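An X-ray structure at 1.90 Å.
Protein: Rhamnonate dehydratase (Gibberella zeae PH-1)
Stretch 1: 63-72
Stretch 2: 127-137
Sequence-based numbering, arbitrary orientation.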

# COMPACT_ATOMS: atom_id res chain seq x y z
N VAL A 63 23.81 0.46 36.95
CA VAL A 63 23.17 1.30 37.96
C VAL A 63 22.05 0.68 38.79
O VAL A 63 21.88 1.02 39.96
CB VAL A 63 22.64 2.61 37.32
CG1 VAL A 63 21.43 2.32 36.44
CG2 VAL A 63 22.30 3.62 38.41
N LEU A 64 21.27 -0.23 38.20
CA LEU A 64 20.15 -0.83 38.92
C LEU A 64 20.48 -1.92 39.93
O LEU A 64 19.97 -1.91 41.05
CB LEU A 64 19.12 -1.37 37.92
CG LEU A 64 18.46 -0.31 37.04
CD1 LEU A 64 17.51 -0.97 36.06
CD2 LEU A 64 17.71 0.68 37.92
N GLY A 65 21.33 -2.86 39.54
CA GLY A 65 21.67 -3.94 40.45
C GLY A 65 20.63 -5.05 40.34
O GLY A 65 19.69 -4.95 39.56
N SER A 66 20.80 -6.10 41.14
CA SER A 66 19.88 -7.23 41.11
C SER A 66 18.98 -7.27 42.34
O SER A 66 19.31 -6.69 43.38
CB SER A 66 20.67 -8.54 41.04
OG SER A 66 21.61 -8.52 39.98
N PHE A 67 17.84 -7.95 42.23
CA PHE A 67 16.92 -8.10 43.35
C PHE A 67 16.30 -9.49 43.30
O PHE A 67 16.37 -10.17 42.27
CB PHE A 67 15.85 -6.99 43.35
CG PHE A 67 14.73 -7.18 42.34
CD1 PHE A 67 13.44 -7.48 42.77
CD2 PHE A 67 14.96 -7.00 40.98
CE1 PHE A 67 12.38 -7.59 41.86
CE2 PHE A 67 13.91 -7.10 40.06
CZ PHE A 67 12.62 -7.40 40.50
N LEU A 68 15.74 -9.92 44.42
CA LEU A 68 15.12 -11.23 44.52
C LEU A 68 13.72 -11.11 45.09
O LEU A 68 13.48 -10.32 46.01
CB LEU A 68 15.95 -12.14 45.43
CG LEU A 68 15.37 -13.53 45.71
CD1 LEU A 68 15.74 -14.47 44.58
CD2 LEU A 68 15.92 -14.06 47.03
N VAL A 69 12.80 -11.89 44.56
CA VAL A 69 11.43 -11.88 45.04
C VAL A 69 11.07 -13.27 45.55
O VAL A 69 11.37 -14.27 44.90
CB VAL A 69 10.44 -11.50 43.91
CG1 VAL A 69 9.01 -11.74 44.36
CG2 VAL A 69 10.64 -10.04 43.53
N GLU A 70 10.44 -13.32 46.71
CA GLU A 70 10.00 -14.59 47.28
C GLU A 70 8.49 -14.52 47.48
O GLU A 70 7.98 -13.54 48.01
CB GLU A 70 10.66 -14.87 48.64
CG GLU A 70 12.17 -14.99 48.63
CD GLU A 70 12.72 -15.49 49.97
OE1 GLU A 70 12.28 -14.96 51.02
OE2 GLU A 70 13.58 -16.39 49.98
N ILE A 71 7.78 -15.55 47.03
CA ILE A 71 6.34 -15.59 47.20
C ILE A 71 6.03 -16.85 47.99
O ILE A 71 6.31 -17.96 47.53
CB ILE A 71 5.61 -15.62 45.84
CG1 ILE A 71 5.94 -14.34 45.05
CG2 ILE A 71 4.10 -15.73 46.06
CD1 ILE A 71 5.35 -14.31 43.65
N GLU A 72 5.47 -16.68 49.18
CA GLU A 72 5.16 -17.82 50.04
C GLU A 72 3.67 -18.14 50.01
O GLU A 72 2.83 -17.25 50.16
CB GLU A 72 5.59 -17.54 51.47
CG GLU A 72 5.48 -18.75 52.39
CD GLU A 72 6.01 -18.48 53.78
OE1 GLU A 72 7.10 -17.89 53.89
OE2 GLU A 72 5.35 -18.88 54.76
N GLY A 127 10.11 -1.04 29.97
CA GLY A 127 11.15 -0.73 30.95
C GLY A 127 11.05 -1.33 32.34
O GLY A 127 10.41 -2.36 32.56
N LEU A 128 11.70 -0.66 33.28
CA LEU A 128 11.77 -1.08 34.68
C LEU A 128 10.50 -1.66 35.32
O LEU A 128 10.54 -2.72 35.94
CB LEU A 128 12.29 0.08 35.54
CG LEU A 128 12.49 -0.20 37.03
CD1 LEU A 128 13.43 -1.38 37.22
CD2 LEU A 128 13.04 1.04 37.71
N PRO A 129 9.36 -0.96 35.20
CA PRO A 129 8.13 -1.49 35.81
C PRO A 129 7.80 -2.89 35.31
O PRO A 129 7.33 -3.75 36.07
CB PRO A 129 7.07 -0.47 35.40
CG PRO A 129 7.86 0.80 35.27
CD PRO A 129 9.11 0.34 34.56
N ILE A 130 8.04 -3.12 34.02
CA ILE A 130 7.76 -4.41 33.41
C ILE A 130 8.76 -5.46 33.89
O ILE A 130 8.43 -6.64 34.01
CB ILE A 130 7.80 -4.31 31.86
CG1 ILE A 130 6.89 -3.15 31.40
CG2 ILE A 130 7.32 -5.61 31.24
CD1 ILE A 130 5.47 -3.24 31.93
N ALA A 131 9.98 -5.02 34.17
CA ALA A 131 11.00 -5.94 34.67
C ALA A 131 10.54 -6.44 36.05
O ALA A 131 10.73 -7.60 36.40
CB ALA A 131 12.35 -5.22 34.79
N VAL A 132 9.92 -5.55 36.83
CA VAL A 132 9.43 -5.92 38.16
C VAL A 132 8.35 -6.98 38.03
O VAL A 132 8.37 -8.01 38.71
CB VAL A 132 8.84 -4.70 38.90
CG1 VAL A 132 8.27 -5.12 40.25
CG2 VAL A 132 9.93 -3.64 39.10
N ILE A 133 7.39 -6.73 37.14
CA ILE A 133 6.31 -7.66 36.92
C ILE A 133 6.86 -9.01 36.46
O ILE A 133 6.37 -10.06 36.86
CB ILE A 133 5.32 -7.13 35.86
CG1 ILE A 133 4.64 -5.86 36.40
CG2 ILE A 133 4.28 -8.19 35.53
CD1 ILE A 133 3.73 -5.18 35.39
N SER A 134 7.90 -8.97 35.62
CA SER A 134 8.50 -10.19 35.09
C SER A 134 9.03 -11.10 36.20
O SER A 134 8.80 -12.31 36.18
CB SER A 134 9.64 -9.86 34.13
OG SER A 134 9.19 -9.09 33.04
N VAL A 135 9.76 -10.52 37.14
CA VAL A 135 10.33 -11.30 38.23
C VAL A 135 9.24 -11.88 39.14
O VAL A 135 9.36 -13.00 39.64
CB VAL A 135 11.32 -10.45 39.06
CG1 VAL A 135 11.87 -11.26 40.21
CG2 VAL A 135 12.45 -9.97 38.16
N ILE A 136 8.18 -11.11 39.36
CA ILE A 136 7.08 -11.59 40.20
C ILE A 136 6.41 -12.78 39.52
O ILE A 136 6.10 -13.78 40.16
CB ILE A 136 6.04 -10.47 40.44
CG1 ILE A 136 6.64 -9.39 41.34
CG2 ILE A 136 4.77 -11.06 41.06
CD1 ILE A 136 5.75 -8.15 41.50
N ASP A 137 6.20 -12.66 38.21
CA ASP A 137 5.58 -13.73 37.44
C ASP A 137 6.43 -14.99 37.49
O ASP A 137 5.91 -16.08 37.67
CB ASP A 137 5.39 -13.29 35.98
CG ASP A 137 4.67 -14.33 35.14
OD1 ASP A 137 3.46 -14.55 35.37
OD2 ASP A 137 5.30 -14.94 34.26

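Stretch 1 begins as a loop and becomes a β-strand from Ser66 to Glu72. Stretch 2 is a helix from Leu128 to Asp137, with Gly127 at the N-cap position. Both elements continue later in the chain. The strand and helix axes run in broadly the same direction, 44° apart, and approach to 8.5 Å. The backbones are nearest toward the C-terminal part of the pair, where Val69 CA lies 6.5 Å from Ile136 CA. Near the start, Leu64 CA and Leu128 CA are 9.4 Å apart.

The helix is held by its own i to i+4 hydrogen bonds, such as Ala131 N to Gly127 O at 3.1 Å. Ser134 OG adds a bond to Ile130 O at 2.7 Å, so this hydroxyl is satisfied one turn back. Gly127 has a positive phi, which favours glycine.

No hydrogen bond crosses between the stretches. The contact is apolar packing and buries 342 Å² in total. Strand alternation sets the pattern: Phe67, Val69 and Ile71 point their CA-to-CB bonds toward the helix, while Leu68, between Phe67 and Val69, points away.

Phe67 is the strand residue most covered by the helix. Phe67 CZ, the tip of the ring, lies 3.5 Å from Val135 CG2 and 4.2 Å from Val132 CA, meeting both obliquely. Val135 also serves the next strand position, with its CG1 3.7 Å from Val69 CG2. Val135 CG1 also lies 3.9 Å from Phe67 CZ, so this methyl sits against both Phe67 and Val69.

Ile71 CD1 reaches Ile136 at the far end. Ile71 CD1 sits 3.6 Å from Ile136 O, a van der Waals contact, and 4.2 Å from Ile136 CG2. At the other end, Leu64 CD1 meets Leu128 CD1 at 4.3 Å. The Leu128 CA-to-CB bond points sideways, but the end of its side chain comes nearer, which allows this loose contact.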